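Local coordinates for protein multiheme cytochrome cf (PDB 6QVM) that probably passes electrons through a set of covalently bound hemes to insoluble extracellular Fe(III), working in the S-layer of its thermophilic host, at residues T70-Q74 / I75-E79; M85-K89 / K90-D94; C476-H480 / S481-Y485. All coordinates share one frame; numbering follows the deposited sequence.

Contact 1. Residues T70-Q74 / I75-E79; sequences TSTAQ and IPLTE. With HEC (heme c), chain E.
S71 and I75 close a short loop turn over heme c of chain E. The walk begins at T70, whose carbonyl O lies 3.3 Å from heme atom CBA, on a propionate arm. The amide of T70 meets the side chain of Q74, four residues on. Its N reaches Q74 OE1 at 2.6 Å in a nearly straight bond (168°), in the plane of the side-chain carbonyl. The hydroxyl of T70 and the amide of S71 add weak bonds to the same oxygen. S71 opens an ST turn: its OG accepts from A73 N at 2.9 Å. Its carbonyl O takes two amides, those of Q74 and I75. I75 N meets a lone pair of S71 O at 3.3 Å, in the carbonyl plane. T72 follows. Its OG1 donates to G365 O, while CG2 sits 4.4 Å from L77 CD2. T72 O meets P76 N, which has no hydrogen to give, so the proline ring only rests on it. Q74 ends the segment, and its NE2 goes to P68 O.

Beyond it, I75 sends its side chain to the porphyrin. CG1 lies between the backbone N and the carbonyl carbon (chi1 43°), and CD1 lands over the heme face, 3.6 Å from heme C4A. L77 CD2 covers another part of the same face, 3.8 Å from heme C2D. I75 O accepts from ND1 of H39, the histidine of a CXXCH heme-binding sequence, which is likely to fix how that imidazole is turned. The polar groups are thus largely paired within the turn and to neighbouring loops, and the heme face meets methyl groups. Such an apolar cover is consistent with a heme shielded from water on this side.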
loop_
_atom_site.group_PDB
_atom_site.type_symbol
_atom_site.label_atom_id
_atom_site.label_comp_id
_atom_site.label_asym_id
_atom_site.label_seq_id
_atom_site.Cartn_x
_atom_site.Cartn_y
_atom_site.Cartn_z
ATOM N N THR A 70 -0.136 -23.122 13.217
ATOM C CA THR A 70 0.793 -22.033 12.971
ATOM C C THR A 70 0.136 -20.770 12.445
ATOM O O THR A 70 0.807 -19.735 12.375
ATOM C CB THR A 70 1.869 -22.458 11.960
ATOM O OG1 THR A 70 1.243 -22.726 10.700
ATOM C CG2 THR A 70 2.608 -23.697 12.437
ATOM N N SER A 71 -1.142 -20.813 12.088
ATOM C CA SER A 71 -1.712 -19.751 11.277
ATOM C C SER A 71 -3.209 -19.663 11.525
ATOM O O SER A 71 -3.856 -20.663 11.845
ATOM C CB SER A 71 -1.436 -20.005 9.792
ATOM O OG SER A 71 -2.260 -19.203 8.963
ATOM N N THR A 72 -3.748 -18.455 11.362
ATOM C CA THR A 72 -5.189 -18.254 11.406
ATOM C C THR A 72 -5.882 -18.753 10.148
ATOM O O THR A 72 -7.113 -18.697 10.075
ATOM C CB THR A 72 -5.530 -16.779 11.636
ATOM O OG1 THR A 72 -4.725 -15.962 10.777
ATOM C CG2 THR A 72 -5.288 -16.396 13.089
ATOM N N ALA A 73 -5.128 -19.244 9.164
ATOM C CA ALA A 73 -5.747 -19.984 8.072
ATOM C C ALA A 73 -6.250 -21.336 8.550
ATOM O O ALA A 73 -7.250 -21.848 8.035
ATOM C CB ALA A 73 -4.755 -20.154 6.923
ATOM N N GLN A 74 -5.570 -21.923 9.535
ATOM C CA GLN A 74 -6.051 -23.154 10.156
ATOM C C GLN A 74 -7.144 -22.853 11.172
ATOM O O GLN A 74 -8.183 -23.520 11.201
ATOM C CB GLN A 74 -4.897 -23.899 10.832
ATOM C CG GLN A 74 -3.688 -24.163 9.945
ATOM C CD GLN A 74 -2.478 -24.589 10.758
ATOM O OE1 GLN A 74 -1.823 -23.769 11.405
ATOM N NE2 GLN A 74 -2.194 -25.883 10.757
ATOM N N ILE A 75 -6.909 -21.865 12.030
ATOM C CA ILE A 75 -7.838 -21.525 13.102
ATOM C C ILE A 75 -8.290 -20.076 12.938
ATOM O O ILE A 75 -7.772 -19.178 13.619
ATOM C CB ILE A 75 -7.206 -21.774 14.481
ATOM C CG1 ILE A 75 -5.754 -21.283 14.514
ATOM C CG2 ILE A 75 -7.262 -23.250 14.814
ATOM C CD1 ILE A 75 -5.174 -21.224 15.912
ATOM N N PRO A 76 -9.247 -19.798 12.053
ATOM C CA PRO A 76 -9.706 -18.417 11.875
ATOM C C PRO A 76 -10.395 -17.898 13.129
ATOM O O PRO A 76 -10.860 -18.657 13.983
ATOM C CB PRO A 76 -10.686 -18.507 10.695
ATOM C CG PRO A 76 -10.431 -19.865 10.070
ATOM C CD PRO A 76 -10.003 -20.738 11.212
ATOM N N LEU A 77 -10.473 -16.573 13.223
ATOM C CA LEU A 77 -10.981 -15.942 14.430
ATOM C C LEU A 77 -12.498 -16.039 14.506
ATOM O O LEU A 77 -13.198 -15.969 13.492
ATOM C CB LEU A 77 -10.553 -14.477 14.484
ATOM C CG LEU A 77 -9.050 -14.206 14.463
ATOM C CD1 LEU A 77 -8.778 -12.715 14.346
ATOM C CD2 LEU A 77 -8.386 -14.771 15.707
ATOM N N THR A 78 -13.001 -16.212 15.725
ATOM C CA THR A 78 -14.415 -16.035 16.000
ATOM C C THR A 78 -14.740 -14.543 16.065
ATOM O O THR A 78 -13.862 -13.685 15.939
ATOM C CB THR A 78 -14.798 -16.722 17.312
ATOM O OG1 THR A 78 -14.100 -16.105 18.403
ATOM C CG2 THR A 78 -14.441 -18.204 17.264
ATOM N N GLU A 79 -16.022 -14.224 16.267
ATOM C CA GLU A 79 -16.399 -12.830 16.476
ATOM C C GLU A 79 -15.644 -12.252 17.665
ATOM O O GLU A 79 -15.152 -11.119 17.623
ATOM C CB GLU A 79 -17.903 -12.708 16.698
ATOM C CG GLU A 79 -18.353 -11.290 17.019
ATOM C CD GLU A 79 -19.858 -11.180 17.215
ATOM O OE1 GLU A 79 -20.497 -12.170 17.656
ATOM O OE2 GLU A 79 -20.404 -10.096 16.918
HETATM FE FE HEC E . -4.667 -17.256 19.263
HETATM C CHA HEC E . -3.137 -15.907 16.488
HETATM C CHB HEC E . -3.046 -20.222 18.703
HETATM C CHC HEC E . -6.019 -18.525 22.169
HETATM C CHD HEC E . -6.579 -14.386 19.656
HETATM N NA HEC E . -3.337 -17.929 17.872
HETATM C C1A HEC E . -2.865 -17.223 16.784
HETATM C C2A HEC E . -2.016 -18.098 16.003
HETATM C C3A HEC E . -2.005 -19.297 16.610
HETATM C C4A HEC E . -2.833 -19.211 17.794
HETATM C CMA HEC E . -1.242 -20.557 16.152
HETATM C CAA HEC E . -1.301 -17.691 14.691
HETATM C CBA HEC E . 0.214 -17.705 14.878
HETATM C CGA HEC E . 0.665 -16.465 15.601
HETATM O O1A HEC E . 1.641 -16.561 16.390
HETATM O O2A HEC E . 0.056 -15.384 15.387
HETATM N NB HEC E . -4.565 -19.037 20.247
HETATM C C1B HEC E . -3.795 -20.118 19.858
HETATM C C2B HEC E . -3.916 -21.139 20.876
HETATM C C3B HEC E . -4.747 -20.680 21.833
HETATM C C4B HEC E . -5.159 -19.340 21.460
HETATM C CMB HEC E . -3.221 -22.517 20.795
HETATM C CAB HEC E . -5.191 -21.416 23.121
HETATM C CBB HEC E . -3.994 -21.717 24.052
HETATM N NC HEC E . -6.057 -16.598 20.622
HETATM C C1C HEC E . -6.440 -17.269 21.772
HETATM C C2C HEC E . -7.374 -16.429 22.503
HETATM C C3C HEC E . -7.493 -15.258 21.838
HETATM C C4C HEC E . -6.685 -15.361 20.629
HETATM C CMC HEC E . -7.983 -16.800 23.877
HETATM C CAC HEC E . -8.377 -14.025 22.190
HETATM C CBC HEC E . -8.066 -13.416 23.578
HETATM N ND HEC E . -4.836 -15.436 18.234
HETATM C C1D HEC E . -5.696 -14.398 18.594
HETATM C C2D HEC E . -5.513 -13.307 17.668
HETATM C C3D HEC E . -4.442 -13.789 16.682
HETATM C C4D HEC E . -4.077 -15.114 17.112
HETATM C CMD HEC E . -6.240 -11.946 17.673
HETATM C CAD HEC E . -3.843 -13.022 15.489
HETATM C CBD HEC E . -2.678 -12.199 16.033
HETATM C CGD HEC E . -1.972 -11.469 14.920
HETATM O O1D HEC E . -1.715 -12.090 13.854
HETATM O O2D HEC E . -1.656 -10.265 15.115
#

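Contact 2. Residues M85-K89 / K90-D94; sequences MQNGK and KLAVD. With HEC (heme c), chain E.
N87 and K90 form the ends of a beta turn that follows helix 79-86. The two middle residues, G88 and K89, both have left-handed backbone angles. G88, without a side chain, takes such angles easily. The turn itself is tight. In the conformer described, N87 CB lies 3.3 Å from K90 O; the place of its amide, near A92 CB, is less certain.

The heme side is tight as well. M85 is buried against heme c of chain E, with CG anti to its backbone N (chi1 -165°) and the chain extended to its tip. SD lies 3.9 Å from heme methyl CMD, and CE reaches the propionate at 3.4 Å from heme O2D. With an alanine at M85, heme methyl CMD and the propionate would probably lose their thioether cover and a gap would open beside C232 of helix 226-233. K89 comes from the turn to the same propionate. Its NZ lies 2.6 Å from heme O2D and is hydrogen-bonded to Y27 OH. A positive charge so near would probably steady the carboxylate. L91 is exposed but reaches the heme rim, its CD2 4.0 Å from heme CBC.

K90 is the loose, solvent-exposed part, and its chain curls back over the turn. The backbone closure from K90 N to N87 O is long at 3.4 Å and weak. The lysine amine supplements it: K90 NZ reaches N87 O at 3.0 Å, coming from above the carbonyl plane, 36° out of it.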
loop_
_atom_site.group_PDB
_atom_site.type_symbol
_atom_site.label_atom_id
_atom_site.label_comp_id
_atom_site.label_asym_id
_atom_site.label_seq_id
_atom_site.Cartn_x
_atom_site.Cartn_y
_atom_site.Cartn_z
ATOM N N MET A 85 -9.119 -8.316 18.665
ATOM C CA MET A 85 -8.050 -7.719 17.876
ATOM C C MET A 85 -8.381 -6.282 17.483
ATOM O O MET A 85 -7.489 -5.429 17.445
ATOM C CB MET A 85 -7.770 -8.573 16.644
ATOM C CG MET A 85 -6.457 -8.239 15.971
ATOM S SD MET A 85 -5.964 -9.455 14.740
ATOM C CE MET A 85 -4.489 -8.683 14.075
ATOM N N GLN A 86 -9.652 -5.989 17.191
ATOM C CA GLN A 86 -10.046 -4.613 16.904
ATOM C C GLN A 86 -9.911 -3.701 18.120
ATOM O O GLN A 86 -9.744 -2.487 17.953
ATOM C CB GLN A 86 -11.485 -4.568 16.387
ATOM C CG GLN A 86 -11.714 -5.341 15.104
ATOM C CD GLN A 86 -13.073 -5.076 14.499
ATOM O OE1 GLN A 86 -14.103 -5.505 15.024
ATOM N NE2 GLN A 86 -13.085 -4.364 13.382
ATOM N N ASN A 87 -9.980 -4.261 19.331
ATOM C CA ASN A 87 -9.888 -3.501 20.571
ATOM C C ASN A 87 -8.457 -3.367 21.074
ATOM O O ASN A 87 -8.241 -3.261 22.291
ATOM C CB ASN A 87 -10.772 -4.151 21.637
ATOM C CG ASN A 87 -12.227 -3.755 21.506
ATOM O OD1 ASN A 87 -12.554 -2.746 20.878
ATOM N ND2 ASN A 87 -13.110 -4.550 22.094
ATOM N N GLY A 88 -7.474 -3.372 20.181
ATOM C CA GLY A 88 -6.088 -3.332 20.619
ATOM C C GLY A 88 -5.695 -4.537 21.444
ATOM O O GLY A 88 -4.952 -4.403 22.422
ATOM N N LYS A 89 -6.189 -5.718 21.069
ATOM C CA LYS A 89 -5.921 -6.969 21.781
ATOM C C LYS A 89 -6.298 -6.851 23.258
ATOM O O LYS A 89 -5.532 -7.193 24.161
ATOM C CB LYS A 89 -4.470 -7.404 21.586
ATOM C CG LYS A 89 -4.041 -7.282 20.127
ATOM C CD LYS A 89 -3.205 -8.446 19.649
ATOM C CE LYS A 89 -2.416 -8.063 18.407
ATOM N NZ LYS A 89 -2.246 -9.193 17.456
ATOM N N LYS A 90 -7.506 -6.341 23.490
ATOM C CA LYS A 90 -8.159 -6.389 24.788
ATOM C C LYS A 90 -9.557 -6.956 24.592
ATOM O O LYS A 90 -10.192 -6.735 23.558
ATOM C CB LYS A 90 -8.233 -5.001 25.444
ATOM C CG LYS A 90 -6.880 -4.327 25.634
ATOM C CD LYS A 90 -7.039 -2.933 26.219
ATOM C CE LYS A 90 -6.547 -1.862 25.263
ATOM N NZ LYS A 90 -7.654 -1.243 24.487
ATOM N N LEU A 91 -10.035 -7.697 25.586
ATOM C CA LEU A 91 -11.319 -8.374 25.456
ATOM C C LEU A 91 -12.460 -7.368 25.353
ATOM O O LEU A 91 -12.512 -6.390 26.104
ATOM C CB LEU A 91 -11.544 -9.298 26.650
ATOM C CG LEU A 91 -10.704 -10.571 26.752
ATOM C CD1 LEU A 91 -11.011 -11.296 28.058
ATOM C CD2 LEU A 91 -10.966 -11.483 25.558
ATOM N N ALA A 92 -13.371 -7.605 24.414
ATOM C CA ALA A 92 -14.605 -6.843 24.383
ATOM C C ALA A 92 -15.479 -7.223 25.574
ATOM O O ALA A 92 -15.255 -8.235 26.246
ATOM C CB ALA A 92 -15.355 -7.092 23.077
ATOM N N VAL A 93 -16.487 -6.395 25.835
ATOM C CA VAL A 93 -17.438 -6.709 26.891
ATOM C C VAL A 93 -18.254 -7.928 26.486
ATOM O O VAL A 93 -18.758 -8.016 25.359
ATOM C CB VAL A 93 -18.338 -5.500 27.183
ATOM C CG1 VAL A 93 -19.562 -5.912 27.991
ATOM C CG2 VAL A 93 -17.553 -4.433 27.931
ATOM N N ASP A 94 -18.387 -8.878 27.408
ATOM C CA ASP A 94 -19.090 -10.132 27.158
ATOM C C ASP A 94 -20.107 -10.339 28.271
ATOM O O ASP A 94 -19.731 -10.555 29.427
ATOM C CB ASP A 94 -18.104 -11.301 27.084
ATOM C CG ASP A 94 -18.743 -12.588 26.573
ATOM O OD1 ASP A 94 -19.990 -12.700 26.592
ATOM O OD2 ASP A 94 -17.984 -13.494 26.156
HETATM FE FE HEC E . -4.667 -17.256 19.263
HETATM C CHA HEC E . -3.137 -15.907 16.488
HETATM C CHB HEC E . -3.046 -20.222 18.703
HETATM C CHC HEC E . -6.019 -18.525 22.169
HETATM C CHD HEC E . -6.579 -14.386 19.656
HETATM N NA HEC E . -3.337 -17.929 17.872
HETATM C C1A HEC E . -2.865 -17.223 16.784
HETATM C C2A HEC E . -2.016 -18.098 16.003
HETATM C C3A HEC E . -2.005 -19.297 16.610
HETATM C C4A HEC E . -2.833 -19.211 17.794
HETATM C CMA HEC E . -1.242 -20.557 16.152
HETATM C CAA HEC E . -1.301 -17.691 14.691
HETATM C CBA HEC E . 0.214 -17.705 14.878
HETATM C CGA HEC E . 0.665 -16.465 15.601
HETATM O O1A HEC E . 1.641 -16.561 16.390
HETATM O O2A HEC E . 0.056 -15.384 15.387
HETATM N NB HEC E . -4.565 -19.037 20.247
HETATM C C1B HEC E . -3.795 -20.118 19.858
HETATM C C2B HEC E . -3.916 -21.139 20.876
HETATM C C3B HEC E . -4.747 -20.680 21.833
HETATM C C4B HEC E . -5.159 -19.340 21.460
HETATM C CMB HEC E . -3.221 -22.517 20.795
HETATM C CAB HEC E . -5.191 -21.416 23.121
HETATM C CBB HEC E . -3.994 -21.717 24.052
HETATM N NC HEC E . -6.057 -16.598 20.622
HETATM C C1C HEC E . -6.440 -17.269 21.772
HETATM C C2C HEC E . -7.374 -16.429 22.503
HETATM C C3C HEC E . -7.493 -15.258 21.838
HETATM C C4C HEC E . -6.685 -15.361 20.629
HETATM C CMC HEC E . -7.983 -16.800 23.877
HETATM C CAC HEC E . -8.377 -14.025 22.190
HETATM C CBC HEC E . -8.066 -13.416 23.578
HETATM N ND HEC E . -4.836 -15.436 18.234
HETATM C C1D HEC E . -5.696 -14.398 18.594
HETATM C C2D HEC E . -5.513 -13.307 17.668
HETATM C C3D HEC E . -4.442 -13.789 16.682
HETATM C C4D HEC E . -4.077 -15.114 17.112
HETATM C CMD HEC E . -6.240 -11.946 17.673
HETATM C CAD HEC E . -3.843 -13.022 15.489
HETATM C CBD HEC E . -2.678 -12.199 16.033
HETATM C CGD HEC E . -1.972 -11.469 14.920
HETATM O O1D HEC E . -1.715 -12.090 13.854
HETATM O O2D HEC E . -1.656 -10.265 15.115
#

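Contact 3. Residues C476-H480 / S481-Y485; sequences CHSPH and SEKGY. With HEC (heme c), chain L; PO4 (phosphate ion), chain T.
S478 OG is gripped from several sides. It accepts from H480 N at 3.2 Å, which makes an ST turn, and weakly from S481 N. It also lies 2.8 Å from both O1 and O4 of a phosphate ion, and its one proton could serve either. OG stands anti to the backbone N (chi1 170°), which turns it to the ion.

H480 ND1 donates to phosphate O3 at 3.1 Å, nearly straight (173°) and in the ring plane. P479 CG covers one face of that ring from 3.8 Å. K483 bends back so that NZ bonds phosphate O1 at 3.3 Å, its CE passing beside S478 CB. The ion probably comes from the crystallisation liquor.

Both histidines bind iron, but of different hemes. H477 NE2 ligates the iron of heme c in chain L at 2.0 Å, opposite H559. C476 SG makes a thioether to CAC of the same heme. H480 NE2 binds another heme's iron with H355. In the crystal the ion is likely to fix this ring through ND1. This ends a CXXCH motif, with a second ligand histidine three residues on, as suits closely packed bis-histidine hemes in a multiheme cytochrome c.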
loop_
_atom_site.group_PDB
_atom_site.type_symbol
_atom_site.label_atom_id
_atom_site.label_comp_id
_atom_site.label_asym_id
_atom_site.label_seq_id
_atom_site.Cartn_x
_atom_site.Cartn_y
_atom_site.Cartn_z
ATOM N N CYS A 476 11.193 0.869 -4.954
ATOM C CA CYS A 476 11.506 2.270 -4.727
ATOM C C CYS A 476 10.420 3.033 -3.981
ATOM O O CYS A 476 10.737 3.996 -3.283
ATOM C CB CYS A 476 11.777 2.975 -6.061
ATOM S SG CYS A 476 13.060 2.218 -7.114
ATOM N N HIS A 477 9.156 2.632 -4.104
ATOM C CA HIS A 477 8.042 3.343 -3.488
ATOM C C HIS A 477 7.439 2.515 -2.364
ATOM O O HIS A 477 7.301 1.296 -2.482
ATOM C CB HIS A 477 6.942 3.656 -4.505
ATOM C CG HIS A 477 7.383 4.521 -5.639
ATOM N ND1 HIS A 477 7.355 5.899 -5.582
ATOM C CD2 HIS A 477 7.840 4.204 -6.873
ATOM C CE1 HIS A 477 7.789 6.392 -6.729
ATOM N NE2 HIS A 477 8.089 5.385 -7.529
ATOM N N SER A 478 7.077 3.175 -1.284
ATOM C CA SER A 478 6.263 2.509 -0.283
ATOM C C SER A 478 4.793 2.625 -0.668
ATOM O O SER A 478 4.341 3.716 -1.031
ATOM C CB SER A 478 6.481 3.122 1.088
ATOM O OG SER A 478 5.527 2.624 2.012
ATOM N N PRO A 479 4.024 1.533 -0.613
ATOM C CA PRO A 479 2.588 1.633 -0.900
ATOM C C PRO A 479 1.766 2.126 0.278
ATOM O O PRO A 479 0.562 2.360 0.117
ATOM C CB PRO A 479 2.211 0.192 -1.258
ATOM C CG PRO A 479 3.118 -0.620 -0.404
ATOM C CD PRO A 479 4.425 0.145 -0.311
ATOM N N HIS A 480 2.385 2.312 1.444
ATOM C CA HIS A 480 1.650 2.498 2.682
ATOM C C HIS A 480 1.897 3.831 3.370
ATOM O O HIS A 480 1.101 4.206 4.236
ATOM C CB HIS A 480 1.984 1.378 3.677
ATOM C CG HIS A 480 1.562 0.021 3.221
ATOM N ND1 HIS A 480 2.346 -1.098 3.402
ATOM C CD2 HIS A 480 0.439 -0.402 2.593
ATOM C CE1 HIS A 480 1.721 -2.154 2.914
ATOM N NE2 HIS A 480 0.562 -1.759 2.415
ATOM N N SER A 481 2.960 4.549 3.028
ATOM C CA SER A 481 3.249 5.759 3.780
ATOM C C SER A 481 4.172 6.664 2.982
ATOM O O SER A 481 4.892 6.218 2.083
ATOM C CB SER A 481 3.882 5.429 5.139
ATOM O OG SER A 481 5.163 4.852 4.975
ATOM N N GLU A 482 4.139 7.944 3.340
ATOM C CA GLU A 482 5.050 8.962 2.831
ATOM C C GLU A 482 6.004 9.347 3.956
ATOM O O GLU A 482 5.562 9.812 5.013
ATOM C CB GLU A 482 4.273 10.181 2.331
ATOM C CG GLU A 482 5.085 11.462 2.277
ATOM C CD GLU A 482 6.102 11.465 1.154
ATOM O OE1 GLU A 482 5.816 10.873 0.088
ATOM O OE2 GLU A 482 7.185 12.064 1.340
ATOM N N LYS A 483 7.301 9.145 3.733
ATOM C CA LYS A 483 8.309 9.304 4.774
ATOM C C LYS A 483 9.049 10.636 4.705
ATOM O O LYS A 483 10.007 10.833 5.458
ATOM C CB LYS A 483 9.311 8.147 4.712
ATOM C CG LYS A 483 8.675 6.784 4.944
ATOM C CD LYS A 483 9.258 5.730 4.022
ATOM C CE LYS A 483 8.271 4.596 3.785
ATOM N NZ LYS A 483 8.524 3.423 4.665
ATOM N N GLY A 484 8.633 11.553 3.832
ATOM C CA GLY A 484 9.244 12.867 3.755
ATOM C C GLY A 484 10.127 13.100 2.547
ATOM O O GLY A 484 10.639 14.212 2.383
ATOM N N TYR A 485 10.313 12.101 1.690
ATOM C CA TYR A 485 11.158 12.235 0.515
ATOM C C TYR A 485 10.374 12.545 -0.753
ATOM O O TYR A 485 10.983 12.703 -1.816
ATOM C CB TYR A 485 11.979 10.958 0.316
ATOM C CG TYR A 485 12.738 10.537 1.550
ATOM C CD1 TYR A 485 13.695 11.371 2.116
ATOM C CD2 TYR A 485 12.504 9.305 2.146
ATOM C CE1 TYR A 485 14.389 10.994 3.246
ATOM C CE2 TYR A 485 13.194 8.916 3.272
ATOM C CZ TYR A 485 14.136 9.766 3.822
ATOM O OH TYR A 485 14.834 9.394 4.950
HETATM FE FE HEC L . 8.338 5.697 -9.474
HETATM C CHA HEC L . 8.182 9.120 -9.396
HETATM C CHB HEC L . 4.930 5.546 -9.639
HETATM C CHC HEC L . 8.535 2.289 -10.009
HETATM C CHD HEC L . 11.624 5.710 -8.484
HETATM N NA HEC L . 6.829 7.072 -9.479
HETATM C C1A HEC L . 6.981 8.443 -9.466
HETATM C C2A HEC L . 5.661 9.038 -9.552
HETATM C C3A HEC L . 4.763 8.048 -9.617
HETATM C C4A HEC L . 5.483 6.797 -9.573
HETATM C CMA HEC L . 3.237 8.224 -9.716
HETATM C CAA HEC L . 5.367 10.553 -9.594
HETATM C CBA HEC L . 5.694 11.001 -11.022
HETATM C CGA HEC L . 5.538 12.489 -11.164
HETATM O O1A HEC L . 4.585 12.897 -11.876
HETATM O O2A HEC L . 6.350 13.260 -10.583
HETATM N NB HEC L . 6.999 4.195 -9.747
HETATM C C1B HEC L . 5.632 4.378 -9.875
HETATM C C2B HEC L . 5.059 3.125 -10.311
HETATM C C3B HEC L . 6.046 2.212 -10.395
HETATM C C4B HEC L . 7.291 2.879 -10.055
HETATM C CMB HEC L . 3.556 2.894 -10.543
HETATM C CAB HEC L . 5.933 0.722 -10.823
HETATM C CBB HEC L . 5.365 0.555 -12.260
HETATM N NC HEC L . 9.784 4.255 -9.200
HETATM C C1C HEC L . 9.685 2.929 -9.593
HETATM C C2C HEC L . 10.990 2.304 -9.480
HETATM C C3C HEC L . 11.875 3.267 -9.132
HETATM C C4C HEC L . 11.114 4.495 -8.906
HETATM C CMC HEC L . 11.294 0.844 -9.903
HETATM C CAC HEC L . 13.404 3.123 -8.868
HETATM C CBC HEC L . 14.193 2.589 -10.087
HETATM N ND HEC L . 9.687 7.183 -9.010
HETATM C C1D HEC L . 11.008 6.941 -8.631
HETATM C C2D HEC L . 11.643 8.210 -8.388
HETATM C C3D HEC L . 10.577 9.271 -8.671
HETATM C C4D HEC L . 9.394 8.545 -9.066
HETATM C CMD HEC L . 13.098 8.439 -7.940
HETATM C CAD HEC L . 10.757 10.796 -8.579
HETATM C CBD HEC L . 10.896 11.299 -10.015
HETATM C CGD HEC L . 11.254 12.764 -10.040
HETATM O O1D HEC L . 10.820 13.460 -10.997
HETATM O O2D HEC L . 11.963 13.233 -9.106
HETATM P P PO4 T . 6.181 0.037 4.065
HETATM O O1 PO4 T . 5.902 1.450 4.534
HETATM O O2 PO4 T . 7.553 -0.393 4.528
HETATM O O3 PO4 T . 5.146 -0.903 4.635
HETATM O O4 PO4 T . 6.140 -0.044 2.557
#

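Overall arrangement
The three contacts come in series along the chain. Contacts 1 and 2 are neighbours, with centres 16 Å apart and nearest atoms about 4 Å apart. They are joined by helix 79-86: contact 1 runs into its start and contact 2 leaves its end. Both lie on heme c of chain E, contact 1 over a face and contact 2 at a propionate edge. Contact 3 sits between helices 473-476 and 493-500, nearer the centre of the chain. Its centre is 31 Å from each of the others. Contacts 1 and 2 line one heme in common, while contact 3 lines others, consistent with an electron path through a series of hemes.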